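PDB 3NA6: succinylglutamate desuccinylase/aspartoacylase from Ruegeria sp. TM1040, which probably hydrolyses an amide bond of an acylated amino acid, as zinc-dependent relatives of the succinylglutamate desuccinylase/aspartoacylase family do. Local coordinates for residues Asp61-Glu71 and Gly215-Lys226. Sequence-based numbering, arbitrary orientation.
Sequences DEYEGPVALQE and GMSTARSNAIAK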
ATOM      1  N   ASP A  61     -18.155  -2.609 -10.454  1.00 22.55           N
ATOM      2  CA  ASP A  61     -17.678  -1.837 -11.623  1.00 19.71           C
ATOM      3  C   ASP A  61     -18.561  -2.015 -12.875  1.00 21.55           C
ATOM      4  O   ASP A  61     -18.090  -1.908 -14.032  1.00 18.85           O
ATOM      5  CB  ASP A  61     -16.187  -2.140 -11.894  1.00 21.53           C
ATOM      6  CG  ASP A  61     -15.899  -3.626 -12.231  1.00 19.94           C
ATOM      7  OD1 ASP A  61     -16.762  -4.504 -12.010  1.00 23.36           O
ATOM      8  OD2 ASP A  61     -14.788  -3.915 -12.752  1.00 19.66           O
ATOM      9  N   GLU A  62     -19.854  -2.254 -12.635  1.00 21.19           N
ATOM     10  CA  GLU A  62     -20.849  -2.535 -13.687  1.00 22.50           C
ATOM     11  C   GLU A  62     -22.051  -1.585 -13.483  1.00 20.99           C
ATOM     12  O   GLU A  62     -22.798  -1.739 -12.527  1.00 21.89           O
ATOM     13  CB  GLU A  62     -21.277  -4.001 -13.611  1.00 21.97           C
ATOM     14  CG  GLU A  62     -20.095  -4.958 -13.987  1.00 19.89           C
ATOM     15  CD  GLU A  62     -20.408  -6.447 -13.784  1.00 27.41           C
ATOM     16  OE1 GLU A  62     -21.614  -6.826 -13.707  1.00 23.29           O
ATOM     17  OE2 GLU A  62     -19.439  -7.251 -13.700  1.00 24.63           O
ATOM     18  N   TYR A  63     -22.225  -0.625 -14.386  1.00 20.55           N
ATOM     19  CA  TYR A  63     -22.983   0.596 -14.074  1.00 20.62           C
ATOM     20  C   TYR A  63     -24.354   0.761 -14.691  1.00 21.64           C
ATOM     21  O   TYR A  63     -25.113   1.583 -14.221  1.00 20.86           O
ATOM     22  CB  TYR A  63     -22.140   1.820 -14.424  1.00 22.93           C
ATOM     23  CG  TYR A  63     -20.893   1.873 -13.558  1.00 20.58           C
ATOM     24  CD1 TYR A  63     -20.969   2.317 -12.259  1.00 24.36           C
ATOM     25  CD2 TYR A  63     -19.671   1.438 -14.028  1.00 20.52           C
ATOM     26  CE1 TYR A  63     -19.847   2.341 -11.423  1.00 25.32           C
ATOM     27  CE2 TYR A  63     -18.532   1.471 -13.207  1.00 16.97           C
ATOM     28  CZ  TYR A  63     -18.638   1.899 -11.918  1.00 25.85           C
ATOM     29  OH  TYR A  63     -17.539   1.916 -11.119  1.00 25.05           O
ATOM     30  N   GLU A  64     -24.683   0.027 -15.744  1.00 20.57           N
ATOM     31  CA  GLU A  64     -25.978   0.253 -16.402  1.00 20.56           C
ATOM     32  C   GLU A  64     -27.162  -0.011 -15.454  1.00 21.71           C
ATOM     33  O   GLU A  64     -28.120   0.777 -15.397  1.00 20.98           O
ATOM     34  CB  GLU A  64     -26.160  -0.607 -17.659  1.00 19.05           C
ATOM     35  CG  GLU A  64     -25.428  -0.151 -18.953  1.00 19.97           C
ATOM     36  CD  GLU A  64     -23.942  -0.499 -18.961  1.00 21.14           C
ATOM     37  OE1 GLU A  64     -23.484  -1.167 -17.994  1.00 21.30           O
ATOM     38  OE2 GLU A  64     -23.250  -0.124 -19.950  1.00 22.81           O
ATOM     39  N   GLY A  65     -27.120  -1.139 -14.746  1.00 20.24           N
ATOM     40  CA  GLY A  65     -28.209  -1.494 -13.840  1.00 22.79           C
ATOM     41  C   GLY A  65     -28.369  -0.454 -12.746  1.00 20.35           C
ATOM     42  O   GLY A  65     -29.458   0.048 -12.507  1.00 21.44           O
ATOM     43  N   PRO A  66     -27.261  -0.076 -12.118  1.00 19.23           N
ATOM     44  CA  PRO A  66     -27.357   0.962 -11.102  1.00 20.83           C
ATOM     45  C   PRO A  66     -27.997   2.282 -11.562  1.00 21.80           C
ATOM     46  O   PRO A  66     -28.771   2.886 -10.809  1.00 21.27           O
ATOM     47  CB  PRO A  66     -25.905   1.138 -10.693  1.00 16.39           C
ATOM     48  CG  PRO A  66     -25.365  -0.250 -10.766  1.00 17.29           C
ATOM     49  CD  PRO A  66     -25.973  -0.794 -12.033  1.00 19.83           C
ATOM     50  N   VAL A  67     -27.680   2.738 -12.770  1.00 24.28           N
ATOM     51  CA  VAL A  67     -28.328   3.940 -13.311  1.00 21.68           C
ATOM     52  C   VAL A  67     -29.838   3.714 -13.445  1.00 22.78           C
ATOM     53  O   VAL A  67     -30.647   4.544 -13.004  1.00 20.63           O
ATOM     54  CB  VAL A  67     -27.696   4.353 -14.657  1.00 23.24           C
ATOM     55  CG1 VAL A  67     -28.526   5.461 -15.330  1.00 18.25           C
ATOM     56  CG2 VAL A  67     -26.247   4.802 -14.440  1.00 21.76           C
ATOM     57  N   ALA A  68     -30.225   2.603 -14.078  1.00 22.22           N
ATOM     58  CA  ALA A  68     -31.645   2.300 -14.301  1.00 21.78           C
ATOM     59  C   ALA A  68     -32.420   2.168 -12.993  1.00 21.83           C
ATOM     60  O   ALA A  68     -33.578   2.635 -12.880  1.00 22.24           O
ATOM     61  CB  ALA A  68     -31.798   1.013 -15.158  1.00 21.84           C
ATOM     62  N   LEU A  69     -31.765   1.581 -11.986  1.00 22.54           N
ATOM     63  CA  LEU A  69     -32.410   1.317 -10.688  1.00 22.57           C
ATOM     64  C   LEU A  69     -32.465   2.560  -9.827  1.00 21.96           C
ATOM     65  O   LEU A  69     -33.480   2.776  -9.127  1.00 22.30           O
ATOM     66  CB  LEU A  69     -31.756   0.133  -9.943  1.00 18.86           C
ATOM     67  CG  LEU A  69     -31.935  -1.222 -10.661  1.00 21.30           C
ATOM     68  CD1 LEU A  69     -31.075  -2.366 -10.063  1.00 18.19           C
ATOM     69  CD2 LEU A  69     -33.434  -1.621 -10.611  1.00 18.14           C
ATOM     70  N   GLN A  70     -31.431   3.407  -9.881  1.00 21.45           N
ATOM     71  CA  GLN A  70     -31.529   4.659  -9.137  1.00 22.01           C
ATOM     72  C   GLN A  70     -32.686   5.486  -9.701  1.00 23.53           C
ATOM     73  O   GLN A  70     -33.456   6.054  -8.938  1.00 23.94           O
ATOM     74  CB  GLN A  70     -30.250   5.497  -9.164  1.00 22.22           C
ATOM     75  CG  GLN A  70     -29.172   5.046  -8.218  1.00 20.45           C
ATOM     76  CD  GLN A  70     -29.494   5.407  -6.744  1.00 28.04           C
ATOM     77  OE1 GLN A  70     -30.589   5.137  -6.233  1.00 41.28           O
ATOM     78  NE2 GLN A  70     -28.541   5.985  -6.075  1.00 33.76           N
ATOM     79  N   GLU A  71     -32.818   5.539 -11.025  1.00 22.87           N
ATOM     80  CA  GLU A  71     -33.910   6.325 -11.626  1.00 23.36           C
ATOM     81  C   GLU A  71     -35.268   5.720 -11.264  1.00 22.97           C
ATOM     82  O   GLU A  71     -36.193   6.425 -10.879  1.00 24.18           O
ATOM     83  CB  GLU A  71     -33.764   6.402 -13.129  1.00 23.89           C
ATOM     84  CG  GLU A  71     -34.779   7.315 -13.777  1.00 23.23           C
ATOM     85  CD  GLU A  71     -34.732   7.254 -15.271  1.00 33.31           C
ATOM     86  OE1 GLU A  71     -33.859   7.904 -15.883  1.00 36.42           O
ATOM     87  OE2 GLU A  71     -35.581   6.561 -15.839  1.00 46.20           O
ATOM     88  N   GLY A 215     -16.202  -0.690 -17.387  1.00 19.73           N
ATOM     89  CA  GLY A 215     -16.290   0.173 -16.211  1.00 17.59           C
ATOM     90  C   GLY A 215     -16.970   1.519 -16.469  1.00 21.36           C
ATOM     91  O   GLY A 215     -16.709   2.492 -15.774  1.00 19.30           O
HETATM   92  N   MSE A 216     -17.885   1.550 -17.429  1.00 21.36           N
HETATM   93  CA  MSE A 216     -18.541   2.777 -17.859  1.00 21.88           C
HETATM   94  C   MSE A 216     -19.875   2.398 -18.434  1.00 20.27           C
HETATM   95  O   MSE A 216     -20.151   1.230 -18.668  1.00 21.83           O
HETATM   96  CB  MSE A 216     -17.723   3.476 -18.951  1.00 22.98           C
HETATM   97  CG  MSE A 216     -17.531   2.652 -20.198  1.00 22.42           C
HETATM   98 SE   MSE A 216     -18.874   2.955 -21.574  0.75 26.12          SE
HETATM   99  CE  MSE A 216     -18.306   4.696 -22.206  1.00 31.27           C
ATOM    100  N   SER A 217     -20.690   3.403 -18.689  1.00 23.00           N
ATOM    101  CA  SER A 217     -21.874   3.216 -19.481  1.00 20.94           C
ATOM    102  C   SER A 217     -22.167   4.433 -20.354  1.00 22.98           C
ATOM    103  O   SER A 217     -21.741   5.525 -20.063  1.00 22.07           O
ATOM    104  CB  SER A 217     -23.070   2.896 -18.570  1.00 20.45           C
ATOM    105  OG  SER A 217     -23.436   4.023 -17.800  1.00 18.60           O
ATOM    106  N   THR A 218     -22.945   4.201 -21.411  1.00 24.76           N
ATOM    107  CA  THR A 218     -23.308   5.195 -22.405  1.00 24.78           C
ATOM    108  C   THR A 218     -24.807   5.486 -22.281  1.00 25.29           C
ATOM    109  O   THR A 218     -25.533   4.725 -21.625  1.00 22.72           O
ATOM    110  CB  THR A 218     -23.013   4.670 -23.840  1.00 24.56           C
ATOM    111  OG1 THR A 218     -23.822   3.521 -24.111  1.00 23.46           O
ATOM    112  CG2 THR A 218     -21.517   4.293 -24.026  1.00 20.74           C
ATOM    113  N   ALA A 219     -25.270   6.559 -22.918  1.00 24.13           N
ATOM    114  CA  ALA A 219     -26.706   6.835 -22.986  1.00 24.08           C
ATOM    115  C   ALA A 219     -27.429   5.662 -23.640  1.00 24.29           C
ATOM    116  O   ALA A 219     -28.517   5.276 -23.196  1.00 23.87           O
ATOM    117  CB  ALA A 219     -27.016   8.139 -23.738  1.00 23.46           C
ATOM    118  N   ARG A 220     -26.840   5.080 -24.690  0.50 24.09           N
ATOM    119  CA  ARG A 220     -27.469   3.923 -25.366  0.50 24.68           C
ATOM    120  C   ARG A 220     -27.573   2.730 -24.428  0.50 24.26           C
ATOM    121  O   ARG A 220     -28.622   2.080 -24.365  0.50 21.49           O
ATOM    122  CB  ARG A 220     -26.713   3.497 -26.642  0.50 25.35           C
ATOM    123  CG  ARG A 220     -27.364   2.287 -27.409  0.50 22.69           C
ATOM    124  CD  ARG A 220     -26.356   1.634 -28.393  0.50 28.76           C
ATOM    125  NE  ARG A 220     -26.816   0.357 -28.969  0.50 32.76           N
ATOM    126  CZ  ARG A 220     -26.210  -0.815 -28.804  0.50 25.28           C
ATOM    127  NH1 ARG A 220     -25.102  -0.894 -28.097  0.50 31.44           N
ATOM    128  NH2 ARG A 220     -26.692  -1.909 -29.379  0.50 29.45           N
ATOM    129  N   SER A 221     -26.500   2.436 -23.693  1.00 24.01           N
ATOM    130  CA  SER A 221     -26.513   1.242 -22.828  1.00 23.29           C
ATOM    131  C   SER A 221     -27.410   1.463 -21.600  1.00 23.07           C
ATOM    132  O   SER A 221     -28.157   0.548 -21.194  1.00 22.46           O
ATOM    133  CB  SER A 221     -25.092   0.766 -22.445  1.00 20.94           C
ATOM    134  OG  SER A 221     -24.429   1.662 -21.569  1.00 24.74           O
ATOM    135  N   ASN A 222     -27.356   2.679 -21.043  1.00 22.03           N
ATOM    136  CA  ASN A 222     -28.252   3.073 -19.983  1.00 20.25           C
ATOM    137  C   ASN A 222     -29.700   2.971 -20.470  1.00 22.38           C
ATOM    138  O   ASN A 222     -30.578   2.496 -19.718  1.00 22.15           O
ATOM    139  CB  ASN A 222     -28.003   4.508 -19.497  1.00 18.26           C
ATOM    140  CG  ASN A 222     -26.675   4.703 -18.811  1.00 26.56           C
ATOM    141  OD1 ASN A 222     -26.103   3.778 -18.245  1.00 22.85           O
ATOM    142  ND2 ASN A 222     -26.189   5.957 -18.825  1.00 24.84           N
ATOM    143  N   ALA A 223     -29.966   3.377 -21.724  1.00 22.01           N
ATOM    144  CA  ALA A 223     -31.347   3.316 -22.221  1.00 22.83           C
ATOM    145  C   ALA A 223     -31.811   1.839 -22.411  1.00 23.05           C
ATOM    146  O   ALA A 223     -32.977   1.524 -22.178  1.00 21.24           O
ATOM    147  CB  ALA A 223     -31.515   4.152 -23.496  1.00 21.20           C
ATOM    148  N   ILE A 224     -30.893   0.947 -22.801  1.00 23.67           N
ATOM    149  CA  ILE A 224     -31.200  -0.483 -22.935  1.00 24.92           C
ATOM    150  C   ILE A 224     -31.656  -1.044 -21.579  1.00 24.52           C
ATOM    151  O   ILE A 224     -32.628  -1.786 -21.500  1.00 23.22           O
ATOM    152  CB  ILE A 224     -29.996  -1.323 -23.518  1.00 24.95           C
ATOM    153  CG1 ILE A 224     -29.722  -0.979 -25.000  1.00 26.11           C
ATOM    154  CG2 ILE A 224     -30.259  -2.871 -23.304  1.00 20.82           C
ATOM    155  CD1 ILE A 224     -28.290  -1.393 -25.496  1.00 14.94           C
ATOM    156  N   ALA A 225     -30.961  -0.655 -20.516  1.00 25.05           N
ATOM    157  CA  ALA A 225     -31.284  -1.098 -19.162  1.00 25.21           C
ATOM    158  C   ALA A 225     -32.647  -0.594 -18.699  1.00 25.73           C
ATOM    159  O   ALA A 225     -33.405  -1.349 -18.103  1.00 22.47           O
ATOM    160  CB  ALA A 225     -30.191  -0.658 -18.136  1.00 22.69           C
ATOM    161  N   LYS A 226     -32.948   0.679 -18.960  1.00 25.67           N
ATOM    162  CA  LYS A 226     -34.211   1.265 -18.541  1.00 24.36           C
ATOM    163  C   LYS A 226     -35.434   0.648 -19.260  1.00 24.71           C
ATOM    164  O   LYS A 226     -36.484   0.389 -18.616  1.00 22.28           O
ATOM    165  CB  LYS A 226     -34.223   2.781 -18.753  1.00 23.10           C
ATOM    166  CG  LYS A 226     -33.257   3.542 -17.854  1.00 24.02           C
ATOM    167  CD  LYS A 226     -33.310   5.050 -18.135  1.00 23.66           C
ATOM    168  CE  LYS A 226     -32.130   5.788 -17.515  1.00 22.41           C
ATOM    169  NZ  LYS A 226     -32.160   7.199 -17.889  1.00 19.44           N
TER
HETATM  170  O   HOH W   1     -18.629  -2.267 -16.686  1.00 21.88           O
HETATM  171  O   HOH W   2     -20.923  -0.769 -17.112  1.00 20.82           O
HETATM  172  O   HOH W   3     -20.918  -0.270 -20.978  1.00 20.91           O
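The Tyr63 ring has Gly215 CA at its edge, in plane, while Gly215 O approaches CE2 obliquely at 3.3 Å. The Glu64 carboxylate takes the Ser221 hydroxyl on the anti lone pair of OE2 (OG to OE2 2.7 Å), and its other oxygen, OE1, bonds to Ser146 and to a water shared with Tyr63 N and Met216 O. A bend at chi2 (78°) folds the Glu64 chain back over Ser217 CB and Ser221. Ser221 OG also accepts from Thr218 N, and Thr218 OG1 from Ser221 N, a capping box at the start of helix 219-235; the bond from Ser221 OG joins Glu64 to that helix start. Ser217 OG donates to Asn222 OD1 (2.7 Å), and the Asn222 amide lies across Val67. Ala68 CB meets Ala225 CB at 3.8 Å. Beyond them the extended Lys226 crosses Glu71 at about a right angle; NZ reaches OE1 at 2.7 Å on the syn side, 34° out of the carboxylate plane. Arg286 and Glu269 of a second subunit extend this salt bridge into a network across the interface. Within the catalytic domain, segments 64-71 and 219-226 cross at -58°, axes 8.4 Å apart; their helices, 64-75 and 219-235, follow strands 51-55 and 205-210 of the mixed sheet in the chain.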